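Long-range contact in beta-1,4-mannanase (Aplysia kurodai, PDB 3VUP), which probably hydrolyses the beta-1,4-mannosidic bonds of mannan in the digestive fluid of the sea hare, using a TIM-barrel fold: residues 9-21 with 338-351. Sequence-based numbering, arbitrary orientation. Where two conformers were deposited one is given.
Sequences FVLNGQRVFLSGG and IKDKTSNGKIPISL. With SO4 (sulfate ion), chain E.
Arg15 and Asn344 both hold CG anti to the backbone N (chi1 -179° and -177°), and their ends meet. In one of two deposited conformers, Arg15 NH1 donates to Asn344 OD1 at 2.8 Å. The acceptor lies in the guanidinium plane, at its edge, and the donor lies in the carbonyl plane. The guanidinium and amide planes are 88° apart. In this conformer a water accepts from Arg15 NE and lies close to the same OD1. The Phe17 ring swings out opposite its own N, toward the C-terminal tail. The ring atom CE2 touches Ile338 CD1 at 3.9 Å, and CD2 touches Ile347 CD1 at 4.0 Å. Tyr312 of helix 304-313 meets the same ring. The backbones meet in a single beta bridge, Val16 with Lys346. Lys346 N donates to Arg15 O at 2.9 Å, and Phe17 N to Lys346 O at 3.1 Å. The extended Lys346 chain donates a hydrogen bond from NZ to Gln14 OE1 at 3.1 Å. Farther along, Leu11 CD2 packs on Ile349 CG2 at 3.6 Å. The tail thus lies against the hairpin of strands 8-11 and 14-15 and the lead into strand 18-22, the first of the barrel. Asn57 ND2 binds both Phe17 O and Ile347 O. Two central backbone bonds, side-chain bonds from exposed Gln14 and Arg15, and apolar contacts of Leu11 and Phe17 together join the chain ends.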
loop_
_atom_site.group_PDB
_atom_site.type_symbol
_atom_site.label_atom_id
_atom_site.label_comp_id
_atom_site.label_asym_id
_atom_site.label_seq_id
_atom_site.Cartn_x
_atom_site.Cartn_y
_atom_site.Cartn_z
ATOM N N PHE A 9 12.316 -6.233 8.445
ATOM C CA PHE A 9 11.522 -5.480 9.412
ATOM C C PHE A 9 11.908 -5.870 10.827
ATOM O O PHE A 9 12.047 -7.058 11.150
ATOM C CB PHE A 9 10.028 -5.760 9.268
ATOM C CG PHE A 9 9.391 -5.152 8.055
ATOM C CD1 PHE A 9 9.324 -3.779 7.891
ATOM C CD2 PHE A 9 8.804 -5.964 7.100
ATOM C CE1 PHE A 9 8.700 -3.228 6.779
ATOM C CE2 PHE A 9 8.191 -5.423 5.997
ATOM C CZ PHE A 9 8.140 -4.054 5.830
ATOM N N VAL A 10 12.042 -4.852 11.671
ATOM C CA VAL A 10 12.304 -5.016 13.089
ATOM C C VAL A 10 11.363 -4.103 13.868
ATOM O O VAL A 10 11.138 -2.949 13.479
ATOM C CB VAL A 10 13.774 -4.673 13.423
ATOM C CG1 VAL A 10 14.025 -4.701 14.928
ATOM C CG2 VAL A 10 14.717 -5.620 12.706
ATOM N N LEU A 11 10.806 -4.626 14.956
ATOM C CA LEU A 11 10.007 -3.825 15.871
ATOM C C LEU A 11 10.388 -4.232 17.284
ATOM O O LEU A 11 10.404 -5.418 17.605
ATOM C CB LEU A 11 8.505 -4.043 15.649
ATOM C CG LEU A 11 7.606 -3.141 16.511
ATOM C CD1 LEU A 11 7.549 -1.735 15.949
ATOM C CD2 LEU A 11 6.221 -3.720 16.635
ATOM N N ASN A 12 10.706 -3.255 18.123
ATOM C CA ASN A 12 11.002 -3.531 19.526
ATOM C C ASN A 12 12.070 -4.606 19.714
ATOM O O ASN A 12 11.945 -5.508 20.549
ATOM C CB ASN A 12 9.716 -3.836 20.297
ATOM C CG ASN A 12 8.873 -2.602 20.499
ATOM O OD1 ASN A 12 9.408 -1.513 20.705
ATOM N ND2 ASN A 12 7.556 -2.755 20.415
ATOM N N GLY A 13 13.123 -4.492 18.910
ATOM C CA GLY A 13 14.305 -5.318 19.060
ATOM C C GLY A 13 14.190 -6.712 18.491
ATOM O O GLY A 13 15.078 -7.537 18.687
ATOM N N GLN A 14 13.101 -6.988 17.783
ATOM C CA GLN A 14 12.883 -8.312 17.222
ATOM C C GLN A 14 12.485 -8.227 15.759
ATOM O O GLN A 14 11.696 -7.371 15.372
ATOM C CB GLN A 14 11.802 -9.058 18.015
ATOM C CG GLN A 14 12.104 -9.133 19.510
ATOM C CD GLN A 14 11.282 -10.177 20.243
ATOM O OE1 GLN A 14 10.171 -9.902 20.694
ATOM N NE2 GLN A 14 11.833 -11.380 20.372
ATOM N N ARG A 15 13.032 -9.122 14.944
ATOM C CA ARG A 15 12.555 -9.269 13.581
ATOM C C ARG A 15 11.081 -9.611 13.631
ATOM O O ARG A 15 10.672 -10.493 14.389
ATOM C CB ARG A 15 13.356 -10.348 12.857
ATOM C CG ARG A 15 12.965 -10.563 11.411
ATOM C CD ARG A 15 14.090 -11.237 10.660
ATOM N NE ARG A 15 13.603 -12.110 9.600
ATOM C CZ ARG A 15 14.389 -12.879 8.855
ATOM N NH1 ARG A 15 13.863 -13.651 7.916
ATOM N NH2 ARG A 15 15.700 -12.873 9.050
ATOM N N VAL A 16 10.289 -8.914 12.822
ATOM C CA VAL A 16 8.842 -9.082 12.834
ATOM C C VAL A 16 8.347 -9.441 11.435
ATOM O O VAL A 16 8.835 -8.895 10.443
ATOM C CB VAL A 16 8.126 -7.794 13.364
ATOM C CG1 VAL A 16 8.473 -6.580 12.519
ATOM C CG2 VAL A 16 6.622 -7.964 13.440
ATOM N N PHE A 17 7.381 -10.356 11.372
ATOM C CA PHE A 17 6.661 -10.663 10.144
ATOM C C PHE A 17 5.321 -9.950 10.222
ATOM O O PHE A 17 4.637 -10.039 11.245
ATOM C CB PHE A 17 6.462 -12.175 10.020
ATOM C CG PHE A 17 5.741 -12.601 8.768
ATOM C CD1 PHE A 17 6.440 -12.902 7.599
ATOM C CD2 PHE A 17 4.358 -12.705 8.760
ATOM C CE1 PHE A 17 5.771 -13.299 6.446
ATOM C CE2 PHE A 17 3.686 -13.102 7.624
ATOM C CZ PHE A 17 4.395 -13.407 6.460
ATOM N N LEU A 18 4.950 -9.234 9.161
ATOM C CA LEU A 18 3.712 -8.466 9.172
ATOM C C LEU A 18 2.554 -9.332 8.693
ATOM O O LEU A 18 2.475 -9.681 7.516
ATOM C CB LEU A 18 3.849 -7.224 8.293
ATOM C CG LEU A 18 5.018 -6.300 8.650
ATOM C CD1 LEU A 18 5.136 -5.172 7.649
ATOM C CD2 LEU A 18 4.848 -5.736 10.043
ATOM N N SER A 19 1.657 -9.681 9.608
ATOM C CA SER A 19 0.562 -10.591 9.311
ATOM C C SER A 19 -0.773 -9.918 9.579
ATOM O O SER A 19 -1.008 -9.417 10.682
ATOM C CB SER A 19 0.667 -11.818 10.215
ATOM O OG SER A 19 -0.452 -12.657 10.018
ATOM N N GLY A 20 -1.667 -9.905 8.600
ATOM C CA GLY A 20 -2.960 -9.311 8.844
ATOM C C GLY A 20 -3.756 -9.237 7.570
ATOM O O GLY A 20 -3.812 -10.194 6.789
ATOM N N GLY A 21 -4.379 -8.092 7.343
ATOM C CA GLY A 21 -5.223 -7.960 6.184
ATOM C C GLY A 21 -5.533 -6.533 5.808
ATOM O O GLY A 21 -5.127 -5.576 6.479
ATOM N N ILE A 338 -0.752 -18.998 11.662
ATOM C CA ILE A 338 0.667 -18.657 11.592
ATOM C C ILE A 338 1.157 -17.808 12.758
ATOM O O ILE A 338 2.336 -17.501 12.821
ATOM C CB ILE A 338 1.067 -17.967 10.251
ATOM C CG1 ILE A 338 0.442 -16.575 10.124
ATOM C CG2 ILE A 338 0.732 -18.848 9.050
ATOM C CD1 ILE A 338 1.112 -15.716 9.055
ATOM N N LYS A 339 0.272 -17.451 13.691
ATOM C CA LYS A 339 0.591 -16.393 14.652
ATOM C C LYS A 339 1.767 -16.708 15.569
ATOM O O LYS A 339 2.410 -15.795 16.083
ATOM C CB LYS A 339 -0.634 -15.980 15.470
ATOM C CG LYS A 339 -1.022 -16.938 16.570
ATOM C CD LYS A 339 -2.274 -16.420 17.255
ATOM C CE LYS A 339 -2.683 -17.306 18.406
ATOM N NZ LYS A 339 -3.950 -16.859 19.046
ATOM N N ASP A 340 2.040 -17.998 15.765
ATOM C CA ASP A 340 3.089 -18.433 16.673
ATOM C C ASP A 340 4.378 -18.846 15.954
ATOM O O ASP A 340 5.297 -19.353 16.597
ATOM C CB ASP A 340 2.584 -19.576 17.569
ATOM C CG ASP A 340 2.118 -20.794 16.774
ATOM O OD1 ASP A 340 2.024 -20.706 15.524
ATOM O OD2 ASP A 340 1.840 -21.842 17.399
ATOM N N LYS A 341 4.457 -18.624 14.645
ATOM C CA LYS A 341 5.674 -18.941 13.907
ATOM C C LYS A 341 6.749 -17.904 14.171
ATOM O O LYS A 341 6.455 -16.713 14.305
ATOM C CB LYS A 341 5.398 -19.031 12.410
ATOM C CG LYS A 341 4.387 -20.084 12.053
ATOM C CD LYS A 341 4.245 -20.337 10.554
ATOM C CE LYS A 341 5.446 -21.064 9.969
ATOM N NZ LYS A 341 5.594 -22.429 10.537
ATOM N N THR A 342 8.002 -18.344 14.232
ATOM C CA THR A 342 9.073 -17.428 14.596
ATOM C C THR A 342 10.287 -17.450 13.662
ATOM O O THR A 342 11.104 -16.536 13.714
ATOM C CB THR A 342 9.539 -17.653 16.053
ATOM O OG1 THR A 342 9.905 -19.026 16.219
ATOM C CG2 THR A 342 8.428 -17.298 17.045
ATOM N N SER A 343 10.399 -18.455 12.794
ATOM C CA SER A 343 11.603 -18.624 11.978
ATOM C C SER A 343 11.825 -17.550 10.910
ATOM O O SER A 343 12.955 -17.342 10.462
ATOM C CB SER A 343 11.625 -20.002 11.323
ATOM O OG SER A 343 10.617 -20.122 10.337
ATOM N N ASN A 344 10.753 -16.882 10.495
ATOM C CA ASN A 344 10.846 -15.781 9.543
ATOM C C ASN A 344 10.207 -14.548 10.157
ATOM O O ASN A 344 9.413 -13.859 9.518
ATOM C CB ASN A 344 10.167 -16.155 8.221
ATOM C CG ASN A 344 10.304 -15.068 7.150
ATOM O OD1 ASN A 344 11.226 -14.243 7.178
ATOM N ND2 ASN A 344 9.379 -15.066 6.200
ATOM N N GLY A 345 10.571 -14.275 11.406
ATOM C CA GLY A 345 10.044 -13.139 12.138
ATOM C C GLY A 345 8.909 -13.495 13.079
ATOM O O GLY A 345 8.074 -14.343 12.774
ATOM N N LYS A 346 8.885 -12.827 14.226
ATOM C CA LYS A 346 7.833 -13.009 15.208
ATOM C C LYS A 346 6.634 -12.132 14.852
ATOM O O LYS A 346 6.785 -11.054 14.285
ATOM C CB LYS A 346 8.386 -12.639 16.581
ATOM C CG LYS A 346 7.413 -12.719 17.733
ATOM C CD LYS A 346 8.048 -12.157 18.993
ATOM C CE LYS A 346 7.081 -12.202 20.156
ATOM N NZ LYS A 346 7.731 -11.685 21.389
ATOM N N ILE A 347 5.443 -12.600 15.198
ATOM C CA ILE A 347 4.220 -11.893 14.849
ATOM C C ILE A 347 3.612 -11.055 15.989
ATOM O O ILE A 347 3.296 -9.892 15.767
ATOM C CB ILE A 347 3.203 -12.837 14.150
ATOM C CG1 ILE A 347 3.732 -13.216 12.759
ATOM C CG2 ILE A 347 1.834 -12.188 14.062
ATOM C CD1 ILE A 347 3.000 -14.353 12.094
ATOM N N PRO A 348 3.475 -11.613 17.209
ATOM C CA PRO A 348 2.881 -10.784 18.266
ATOM C C PRO A 348 3.722 -9.552 18.560
ATOM O O PRO A 348 4.954 -9.627 18.618
ATOM C CB PRO A 348 2.874 -11.722 19.477
ATOM C CG PRO A 348 2.799 -13.082 18.883
ATOM C CD PRO A 348 3.639 -13.011 17.643
ATOM N N ILE A 349 3.049 -8.424 18.739
ATOM C CA ILE A 349 3.716 -7.169 19.038
ATOM C C ILE A 349 3.037 -6.478 20.204
ATOM O O ILE A 349 1.902 -6.795 20.572
ATOM C CB ILE A 349 3.746 -6.211 17.818
ATOM C CG1 ILE A 349 2.335 -5.793 17.402
ATOM C CG2 ILE A 349 4.507 -6.845 16.653
ATOM C CD1 ILE A 349 2.316 -4.718 16.335
ATOM N N SER A 350 3.761 -5.538 20.792
ATOM C CA SER A 350 3.247 -4.743 21.889
ATOM C C SER A 350 3.582 -3.284 21.614
ATOM O O SER A 350 4.755 -2.919 21.511
ATOM C CB SER A 350 3.878 -5.198 23.203
ATOM O OG SER A 350 3.342 -4.491 24.309
ATOM N N LEU A 351 2.550 -2.458 21.489
ATOM C CA LEU A 351 2.733 -1.048 21.185
ATOM C C LEU A 351 2.425 -0.182 22.393
ATOM O O LEU A 351 3.043 0.867 22.581
ATOM C CB LEU A 351 1.831 -0.643 20.020
ATOM C CG LEU A 351 2.073 -1.405 18.719
ATOM C CD1 LEU A 351 1.079 -0.971 17.657
ATOM C CD2 LEU A 351 3.504 -1.217 18.242
ATOM O OXT LEU A 351 1.554 -0.522 23.200
HETATM S S SO4 E . 8.419 -21.943 12.666
HETATM O O1 SO4 E . 8.543 -21.580 11.255
HETATM O O2 SO4 E . 8.973 -20.889 13.512
HETATM O O3 SO4 E . 7.017 -22.179 12.982
HETATM O O4 SO4 E . 9.176 -23.180 12.870
HETATM O O HOH W 1 6.561 -5.496 20.110
HETATM O O HOH W 2 11.029 -11.629 8.280
#